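Local coordinates for capsule biosynthesis protein capD (PDB 3G9K) that cleaves the poly-gamma-D-glutamate capsule and, as a transpeptidase, joins it by an amide bond to meso-diaminopimelic acid of the peptidoglycan, at the interface of chains A and B. Residues are numbered along the deposited sequence; one frame, centred on the assembly and turned at random. Chains: chain A, Capsule biosynthesis protein capD; chain B, Capsule biosynthesis protein capD.

The interface of chains A and B. Residues chain A 55, 62-63, 68, 104; chain B 2, 18-20.
A:Gly68 and B:Thr19 pair as an antiparallel beta bridge that joins strand 68-74 of chain A to strand 13-19 of chain B. B:Thr19 N donates to A:Gly68 O at 2.8 Å, and A:Gly68 N returns the bond to B:Thr19 O at 3.0 Å, both nearly straight. Water 2 also touches both carbonyl oxygens of the pair. One residue back, the side chain of B:Asn18 reaches over to chain A. Its CB packs against A:Ser63 CB at 3.7 Å and lies beside the A:Gly68 carbonyl oxygen. CG stands anti to the carbonyl carbon (chi1 -63°), which carries the amide away from the bridge towards A:Phe104. At the tip, the amide nitrogen ND2 passes 3.8 Å from ring atom CE2 of A:Phe104, with amide and ring planes 76° apart. ND2 hydrogen-bonds water 1 at 2.9 Å, and this water binds the A:Ser63 hydroxyl OG at 2.8 Å, linking the two polar tips. OD1, the other branch, turns from the ring to the A:Gly68 side, too far from A:Gly68 O for a bond. A:Ser63 OG sits between its own backbone N and carbonyl carbon (chi1 74°), 3.6 Å from the methyl CG2 of B:Thr2. A:Leu55 CD1, from helix 44-58, touches CG2 at 4.0 Å, roughly at a right angle to the hydroxyl's approach. Beyond the bridge, B:Leu20 lays CG and CD2 against the A:Ser63 backbone, while water 3 connects B:Leu20 N to A:Ala62 O. In this gamma-glutamyltransferase-family enzyme, precursor cleavage frees the nucleophile B:Thr1; the bridge fixes the backbone of B:Thr19, which lines the glutamate pocket, and with chain A's packing behind B:Thr2 may help hold the active site in place.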
# COMPACT_ATOMS: atom_id res chain seq x y z
N LEU A 55 -3.67 -11.77 0.24
CA LEU A 55 -2.44 -11.08 0.64
C LEU A 55 -2.27 -11.21 2.14
O LEU A 55 -1.16 -11.48 2.61
CB LEU A 55 -2.45 -9.62 0.18
CG LEU A 55 -2.16 -9.40 -1.31
CD1 LEU A 55 -2.45 -7.96 -1.63
CD2 LEU A 55 -0.74 -9.82 -1.69
N ALA A 62 3.11 -8.40 5.64
CA ALA A 62 2.89 -7.03 5.10
C ALA A 62 1.51 -6.43 5.29
O ALA A 62 1.34 -5.21 5.23
CB ALA A 62 3.23 -7.02 3.61
N SER A 63 0.49 -7.25 5.46
CA SER A 63 -0.86 -6.76 5.65
C SER A 63 -1.68 -7.92 6.21
O SER A 63 -1.21 -9.07 6.22
CB SER A 63 -1.49 -6.28 4.34
OG SER A 63 -1.87 -7.36 3.46
N GLY A 68 -5.00 -2.63 8.83
CA GLY A 68 -5.89 -1.66 8.22
C GLY A 68 -5.43 -1.31 6.84
O GLY A 68 -4.55 -1.96 6.32
N PHE A 104 -9.30 -3.71 8.88
CA PHE A 104 -9.36 -4.50 7.66
C PHE A 104 -10.73 -5.21 7.42
O PHE A 104 -11.37 -5.04 6.36
CB PHE A 104 -8.23 -5.56 7.71
CG PHE A 104 -8.08 -6.36 6.45
CD1 PHE A 104 -8.87 -7.50 6.23
CD2 PHE A 104 -7.15 -6.01 5.49
CE1 PHE A 104 -8.75 -8.26 5.08
CE2 PHE A 104 -7.02 -6.77 4.32
CZ PHE A 104 -7.82 -7.91 4.13
N THR B 2 1.42 -3.26 1.72
CA THR B 2 1.31 -3.87 0.38
C THR B 2 0.42 -2.96 -0.42
O THR B 2 -0.53 -2.42 0.13
CB THR B 2 0.74 -5.30 0.46
OG1 THR B 2 1.00 -6.01 -0.77
CG2 THR B 2 -0.76 -5.26 0.76
N ASN B 18 -2.76 -1.66 1.98
CA ASN B 18 -3.08 -2.24 3.26
C ASN B 18 -1.81 -2.44 4.07
O ASN B 18 -0.73 -2.63 3.49
CB ASN B 18 -3.75 -3.59 3.07
CG ASN B 18 -5.10 -3.49 2.33
OD1 ASN B 18 -5.77 -2.47 2.38
ND2 ASN B 18 -5.48 -4.57 1.65
N THR B 19 -1.92 -2.40 5.40
CA THR B 19 -0.72 -2.49 6.21
C THR B 19 -0.93 -2.98 7.64
O THR B 19 -2.05 -2.95 8.18
CB THR B 19 -0.03 -1.14 6.22
OG1 THR B 19 1.30 -1.28 6.74
CG2 THR B 19 -0.83 -0.13 7.08
N LEU B 20 0.16 -3.44 8.23
CA LEU B 20 0.30 -3.69 9.65
C LEU B 20 1.23 -2.65 10.32
O LEU B 20 1.42 -2.65 11.48
CB LEU B 20 0.86 -5.06 9.93
CG LEU B 20 0.16 -6.30 9.44
CD1 LEU B 20 0.93 -7.51 9.78
CD2 LEU B 20 -1.22 -6.36 9.92
O HOH W 1 -4.26 -7.13 2.04
O HOH W 2 -3.90 -4.95 6.58
O HOH W 3 3.10 -4.03 7.51